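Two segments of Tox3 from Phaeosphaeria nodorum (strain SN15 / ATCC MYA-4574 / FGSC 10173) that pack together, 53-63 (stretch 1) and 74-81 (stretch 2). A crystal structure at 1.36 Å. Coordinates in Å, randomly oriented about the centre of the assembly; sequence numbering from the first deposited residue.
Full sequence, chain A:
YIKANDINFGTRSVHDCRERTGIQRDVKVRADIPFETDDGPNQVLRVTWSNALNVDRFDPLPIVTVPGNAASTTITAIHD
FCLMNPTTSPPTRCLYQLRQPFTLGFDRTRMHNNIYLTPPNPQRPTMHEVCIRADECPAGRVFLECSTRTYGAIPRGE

Stretch 1 53-63: LNVDRFDPLPI
Stretch 2, residues 74-81: TITAIHDF

How do the two backbones run, and what sets their register? Stretch 2 is extended throughout, while in stretch 1 residues 57-59 form a short strand running antiparallel to it, the axes 4.7 Å apart at closest and their directions 141° apart. Arg57 lies across from Ile78, Phe58 from Ala77 and Asp59 from Thr76, with CA-CA separations of 5.4, 4.6 and 5.2 Å. Asp59 and Thr76 form a reciprocal pair, Asp59 N to Thr76 O at 2.8 Å and Thr76 N to Asp59 O at 3.1 Å. At the next hydrogen-bonded pair Ile78 N reaches Arg57 O at 2.8 Å, but the return bond from Arg57 N to Ile78 O is weak at 3.4 Å; Ile78 O also accepts from Asp56 N, at 2.8 Å. Between these pairs, Phe58 CA lies 3.3 Å from Thr76 O in a CA-H...O contact.

Which side-chain polar and ring contacts form just before the strand of stretch 1? Asp56 (phi/psi -85/-29, chi1 m) points its CA-to-CB bond toward stretch 2, and its carboxylate takes over from the backbone: Asp80 N donates to Asp56 OD2 at 2.7 Å, nearly straight at 168°. The same oxygen, near the plane of the His79 ring, accepts a weak bond from His79 ND1 at 3.4 Å. Asn54, with positive phi (71/17) and chi1 m, lays its CB over the face of that ring, 3.8 Å from the centroid. The histidine is t, with chi2 at 47°.

Which apolar side chains meet? Phe58 (m, chi2 -91°) and Ala77 share one face of the sheet. Phe58 CD1 is 3.8 Å from Ile75 CG1, Phe58 CE1 is 4.1 Å from Ala77 CB, and Val55 CG2, from a t rotamer, is 3.7 Å from Ala77 CB. Ile75 (t, p) extends its end to the turn after the strand, where Ile75 CD1 lies 3.6 Å from Pro60 O and 4.1 Å from Pro60 CD; the peptide bond before Pro60 is cis.

What lies on the other face, and where does water enter? Arg57, Asp59, Thr76 and Ile78 point there. The arginine (p, t, t, chi4 88°) brings its guanidinium over Ile78 (m, m), with Arg57 NH2 3.7 Å from Ile78 CG2. A water accepts from Arg57 NH2 at 3.0 Å and donates to Asp80 OD2 at 2.9 Å, linking the opposite charges. A second water donates to Asp59 O at 2.7 Å and hydrogen-bonds Thr76 OG1 at 3.0 Å.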

ATOM      1  N   LEU A  53       4.663   4.142  -6.449  1.00 12.80           N
ATOM      2  CA  LEU A  53       5.959   3.466  -6.375  1.00 12.86           C
ATOM      3  C   LEU A  53       5.771   2.114  -5.717  1.00 12.48           C
ATOM      4  O   LEU A  53       5.266   2.045  -4.592  1.00 11.29           O
ATOM      5  CB  LEU A  53       6.961   4.277  -5.556  1.00 13.39           C
ATOM      6  CG  LEU A  53       8.277   3.536  -5.294  1.00 16.23           C
ATOM      7  CD1 LEU A  53       9.039   3.365  -6.585  1.00 18.38           C
ATOM      8  CD2 LEU A  53       9.114   4.279  -4.274  1.00 17.14           C
ATOM      9  N   ASN A  54       6.225   1.060  -6.392  1.00 11.83           N
ATOM     10  CA  ASN A  54       6.377  -0.294  -5.862  1.00 14.59           C
ATOM     11  C   ASN A  54       5.076  -1.031  -5.602  1.00 16.08           C
ATOM     12  O   ASN A  54       5.085  -2.052  -4.915  1.00 21.96           O
ATOM     13  CB  ASN A  54       7.287  -0.354  -4.632  1.00 13.52           C
ATOM     14  CG  ASN A  54       8.741  -0.257  -5.001  1.00 14.62           C
ATOM     15  OD1 ASN A  54       9.139  -0.654  -6.101  1.00 15.54           O
ATOM     16  ND2 ASN A  54       9.549   0.267  -4.095  1.00 14.04           N
ATOM     17  N   VAL A  55       3.946  -0.609  -6.147  1.00 11.56           N
ATOM     18  CA  VAL A  55       2.715  -1.374  -5.991  1.00 11.73           C
ATOM     19  C   VAL A  55       2.473  -2.197  -7.245  1.00 12.51           C
ATOM     20  O   VAL A  55       2.249  -1.646  -8.333  1.00 14.61           O
ATOM     21  CB  VAL A  55       1.508  -0.486  -5.662  1.00 12.84           C
ATOM     22  CG1 VAL A  55       0.273  -1.367  -5.415  1.00 13.48           C
ATOM     23  CG2 VAL A  55       1.793   0.380  -4.466  1.00 12.94           C
ATOM     24  N   ASP A  56       2.496  -3.519  -7.082  1.00 11.00           N
ATOM     25  CA  ASP A  56       2.201  -4.433  -8.177  1.00 12.00           C
ATOM     26  C   ASP A  56       0.710  -4.679  -8.348  1.00 12.88           C
ATOM     27  O   ASP A  56       0.252  -4.942  -9.467  1.00 14.77           O
ATOM     28  CB  ASP A  56       2.943  -5.744  -7.924  1.00 13.06           C
ATOM     29  CG  ASP A  56       4.437  -5.538  -7.937  1.00 20.48           C
ATOM     30  OD1 ASP A  56       4.932  -5.184  -9.008  1.00 27.05           O
ATOM     31  OD2 ASP A  56       5.124  -5.643  -6.892  1.00 24.43           O
ATOM     32  N   ARG A  57      -0.062  -4.600  -7.270  1.00 11.04           N
ATOM     33  CA  ARG A  57      -1.514  -4.753  -7.328  1.00 10.51           C
ATOM     34  C   ARG A  57      -2.051  -4.325  -5.980  1.00  9.72           C
ATOM     35  O   ARG A  57      -1.315  -4.276  -4.988  1.00 10.01           O
ATOM     36  CB  ARG A  57      -1.963  -6.186  -7.659  1.00 12.38           C
ATOM     37  CG  ARG A  57      -1.470  -7.228  -6.691  1.00 13.62           C
ATOM     38  CD  ARG A  57      -1.896  -8.651  -7.097  1.00 13.32           C
ATOM     39  NE  ARG A  57      -1.228  -9.607  -6.230  1.00 14.67           N
ATOM     40  CZ  ARG A  57      -1.709 -10.018  -5.058  1.00 14.21           C
ATOM     41  NH1 ARG A  57      -2.891  -9.592  -4.629  1.00 13.33           N
ATOM     42  NH2 ARG A  57      -0.990 -10.858  -4.310  1.00 15.85           N
ATOM     43  N   PHE A  58      -3.334  -4.026  -5.941  1.00 10.24           N
ATOM     44  CA  PHE A  58      -4.038  -3.723  -4.713  1.00  9.73           C
ATOM     45  C   PHE A  58      -4.957  -4.882  -4.364  1.00 11.20           C
ATOM     46  O   PHE A  58      -5.405  -5.626  -5.240  1.00 13.65           O
ATOM     47  CB  PHE A  58      -4.876  -2.463  -4.866  1.00  9.61           C
ATOM     48  CG  PHE A  58      -4.055  -1.197  -4.964  1.00  9.21           C
ATOM     49  CD1 PHE A  58      -3.741  -0.488  -3.830  1.00  8.81           C
ATOM     50  CD2 PHE A  58      -3.611  -0.725  -6.200  1.00  9.83           C
ATOM     51  CE1 PHE A  58      -3.013   0.688  -3.916  1.00  9.59           C
ATOM     52  CE2 PHE A  58      -2.869   0.447  -6.288  1.00 11.21           C
ATOM     53  CZ  PHE A  58      -2.576   1.153  -5.153  1.00 10.69           C
ATOM     54  N   ASP A  59      -5.227  -5.051  -3.082  1.00 10.57           N
ATOM     55  CA  ASP A  59      -6.114  -6.101  -2.622  1.00 10.55           C
ATOM     56  C   ASP A  59      -7.100  -5.487  -1.636  1.00 10.45           C
ATOM     57  O   ASP A  59      -6.679  -4.809  -0.677  1.00 11.21           O
ATOM     58  CB  ASP A  59      -5.322  -7.185  -1.911  1.00 14.24           C
ATOM     59  CG  ASP A  59      -6.216  -8.180  -1.170  1.00 16.08           C
ATOM     60  OD1 ASP A  59      -5.987  -8.401   0.017  1.00 18.37           O
ATOM     61  OD2 ASP A  59      -7.130  -8.785  -1.771  1.00 18.85           O
ATOM     62  N   PRO A  60      -8.418  -5.671  -1.836  1.00  9.63           N
ATOM     63  CA  PRO A  60      -9.018  -6.230  -3.055  1.00 13.20           C
ATOM     64  C   PRO A  60      -9.033  -5.156  -4.159  1.00 10.98           C
ATOM     65  O   PRO A  60      -8.137  -4.357  -4.209  1.00 14.78           O
ATOM     66  CB  PRO A  60     -10.434  -6.595  -2.613  1.00 20.38           C
ATOM     67  CG  PRO A  60     -10.719  -5.765  -1.467  1.00 16.66           C
ATOM     68  CD  PRO A  60      -9.420  -5.368  -0.803  1.00 11.09           C
ATOM     69  N   LEU A  61     -10.019  -5.148  -5.034  1.00 20.35           N
ATOM     70  CA  LEU A  61      -9.966  -4.263  -6.189  1.00 18.48           C
ATOM     71  C   LEU A  61      -9.773  -2.794  -5.776  1.00 16.81           C
ATOM     72  O   LEU A  61     -10.479  -2.322  -4.871  1.00 21.19           O
ATOM     73  CB  LEU A  61     -11.279  -4.430  -6.939  1.00 21.33           C
ATOM     74  CG  LEU A  61     -11.332  -3.877  -8.333  1.00 25.30           C
ATOM     75  CD1 LEU A  61     -10.522  -4.748  -9.242  1.00 22.31           C
ATOM     76  CD2 LEU A  61     -12.799  -3.825  -8.757  1.00 25.22           C
ATOM     77  N   PRO A  62      -8.845  -2.052  -6.408  1.00 11.44           N
ATOM     78  CA  PRO A  62      -8.546  -0.656  -6.016  1.00 10.03           C
ATOM     79  C   PRO A  62      -9.566   0.370  -6.473  1.00  9.05           C
ATOM     80  O   PRO A  62      -9.339   1.575  -6.255  1.00 10.14           O
ATOM     81  CB  PRO A  62      -7.233  -0.390  -6.742  1.00 12.94           C
ATOM     82  CG  PRO A  62      -7.337  -1.239  -8.013  1.00 12.43           C
ATOM     83  CD  PRO A  62      -7.965  -2.509  -7.502  1.00  9.91           C
ATOM     84  N   ILE A  63     -10.666  -0.054  -7.074  1.00 10.01           N
ATOM     85  CA  ILE A  63     -11.743   0.842  -7.470  1.00 10.97           C
ATOM     86  C   ILE A  63     -12.848   0.607  -6.466  1.00 14.28           C
ATOM     87  O   ILE A  63     -13.503  -0.445  -6.471  1.00 15.36           O
ATOM     88  CB  ILE A  63     -12.214   0.536  -8.896  1.00 11.49           C
ATOM     89  CG1 ILE A  63     -11.002   0.397  -9.861  1.00 15.31           C
ATOM     90  CG2 ILE A  63     -13.265   1.565  -9.330  1.00 12.68           C
ATOM     91  CD1 ILE A  63     -10.028   1.570  -9.828  1.00 14.96           C
ATOM     92  N   THR A  74     -10.104   1.752   3.233  1.00 11.08           N
ATOM     93  CA  THR A  74      -8.766   1.195   3.407  1.00 10.89           C
ATOM     94  C   THR A  74      -8.480   0.196   2.296  1.00 12.14           C
ATOM     95  O   THR A  74      -9.393  -0.444   1.776  1.00 14.86           O
ATOM     96  CB  THR A  74      -8.606   0.462   4.767  1.00 12.29           C
ATOM     97  OG1 THR A  74      -8.850   1.358   5.874  1.00 20.62           O
ATOM     98  CG2 THR A  74      -7.208  -0.087   4.938  1.00 14.50           C
ATOM     99  N   ILE A  75      -7.215   0.114   1.899  1.00 10.49           N
ATOM    100  CA  ILE A  75      -6.784  -0.806   0.850  1.00  8.80           C
ATOM    101  C   ILE A  75      -5.431  -1.379   1.249  1.00  9.36           C
ATOM    102  O   ILE A  75      -4.722  -0.803   2.064  1.00 10.21           O
ATOM    103  CB  ILE A  75      -6.716  -0.057  -0.503  1.00 10.66           C
ATOM    104  CG1 ILE A  75      -6.799  -1.022  -1.696  1.00 10.00           C
ATOM    105  CG2 ILE A  75      -5.493   0.817  -0.600  1.00 12.27           C
ATOM    106  CD1 ILE A  75      -8.213  -1.625  -1.894  1.00 14.31           C
ATOM    107  N   THR A  76      -5.068  -2.524   0.674  1.00  9.35           N
ATOM    108  CA  THR A  76      -3.736  -3.088   0.878  1.00  9.27           C
ATOM    109  C   THR A  76      -2.976  -3.043  -0.442  1.00 10.00           C
ATOM    110  O   THR A  76      -3.455  -3.573  -1.455  1.00 10.88           O
ATOM    111  CB  THR A  76      -3.841  -4.525   1.400  1.00 12.00           C
ATOM    112  OG1 THR A  76      -4.524  -4.515   2.666  1.00 18.64           O
ATOM    113  CG2 THR A  76      -2.451  -5.161   1.547  1.00 14.01           C
ATOM    114  N   ALA A  77      -1.809  -2.405  -0.445  1.00  9.46           N
ATOM    115  CA  ALA A  77      -0.918  -2.418  -1.600  1.00  8.39           C
ATOM    116  C   ALA A  77       0.023  -3.607  -1.493  1.00  9.46           C
ATOM    117  O   ALA A  77       0.598  -3.849  -0.421  1.00 11.90           O
ATOM    118  CB  ALA A  77      -0.116  -1.115  -1.629  1.00 10.94           C
ATOM    119  N   ILE A  78       0.202  -4.335  -2.585  1.00  9.51           N
ATOM    120  CA  ILE A  78       1.029  -5.538  -2.610  1.00  9.03           C
ATOM    121  C   ILE A  78       2.243  -5.268  -3.484  1.00 10.50           C
ATOM    122  O   ILE A  78       2.098  -4.807  -4.624  1.00 12.44           O
ATOM    123  CB  ILE A  78       0.244  -6.727  -3.195  1.00 11.16           C
ATOM    124  CG1 ILE A  78      -1.096  -6.931  -2.501  1.00 15.29           C
ATOM    125  CG2 ILE A  78       1.101  -8.001  -3.154  1.00 14.08           C
ATOM    126  CD1 ILE A  78      -0.957  -7.448  -1.092  1.00 16.51           C
ATOM    127  N   HIS A  79       3.439  -5.580  -2.970  1.00 10.39           N
ATOM    128  CA  HIS A  79       4.704  -5.382  -3.660  1.00 10.85           C
ATOM    129  C   HIS A  79       5.469  -6.700  -3.611  1.00 12.81           C
ATOM    130  O   HIS A  79       5.701  -7.229  -2.526  1.00 12.31           O
ATOM    131  CB  HIS A  79       5.500  -4.275  -2.935  1.00 13.43           C
ATOM    132  CG  HIS A  79       6.921  -4.133  -3.391  1.00 14.53           C
ATOM    133  ND1 HIS A  79       7.291  -4.088  -4.713  1.00 15.83           N
ATOM    134  CD2 HIS A  79       8.066  -3.998  -2.676  1.00 13.95           C
ATOM    135  CE1 HIS A  79       8.603  -3.944  -4.802  1.00 15.61           C
ATOM    136  NE2 HIS A  79       9.095  -3.881  -3.576  1.00 16.01           N
ATOM    137  N   ASP A  80       5.847  -7.235  -4.773  1.00 11.59           N
ATOM    138  CA  ASP A  80       6.627  -8.470  -4.871  1.00 11.33           C
ATOM    139  C   ASP A  80       8.041  -8.162  -5.361  1.00 13.13           C
ATOM    140  O   ASP A  80       8.223  -7.338  -6.261  1.00 14.53           O
ATOM    141  CB  ASP A  80       5.960  -9.446  -5.860  1.00 18.10           C
ATOM    142  CG  ASP A  80       4.512  -9.737  -5.501  1.00 25.00           C
ATOM    143  OD1 ASP A  80       4.272 -10.134  -4.346  1.00 22.69           O
ATOM    144  OD2 ASP A  80       3.607  -9.546  -6.359  1.00 28.62           O
ATOM    145  N   PHE A  81       9.049  -8.803  -4.766  1.00 11.72           N
ATOM    146  CA  PHE A  81      10.420  -8.622  -5.242  1.00 13.14           C
ATOM    147  C   PHE A  81      11.239  -9.843  -4.869  1.00 14.20           C
ATOM    148  O   PHE A  81      10.862 -10.607  -3.990  1.00 14.91           O
ATOM    149  CB  PHE A  81      11.074  -7.328  -4.702  1.00 14.06           C
ATOM    150  CG  PHE A  81      11.146  -7.254  -3.201  1.00 13.70           C
ATOM    151  CD1 PHE A  81      10.031  -6.912  -2.459  1.00 14.17           C
ATOM    152  CD2 PHE A  81      12.334  -7.527  -2.536  1.00 14.64           C
ATOM    153  CE1 PHE A  81      10.090  -6.852  -1.073  1.00 14.67           C
ATOM    154  CE2 PHE A  81      12.396  -7.480  -1.148  1.00 14.78           C
ATOM    155  CZ  PHE A  81      11.282  -7.133  -0.425  1.00 15.41           C
TER
HETATM  156  O   HOH W   1       1.387 -11.306  -6.032  1.00 23.50           O
HETATM  157  O   HOH W   2      -7.420  -4.579   1.887  1.00 29.13           O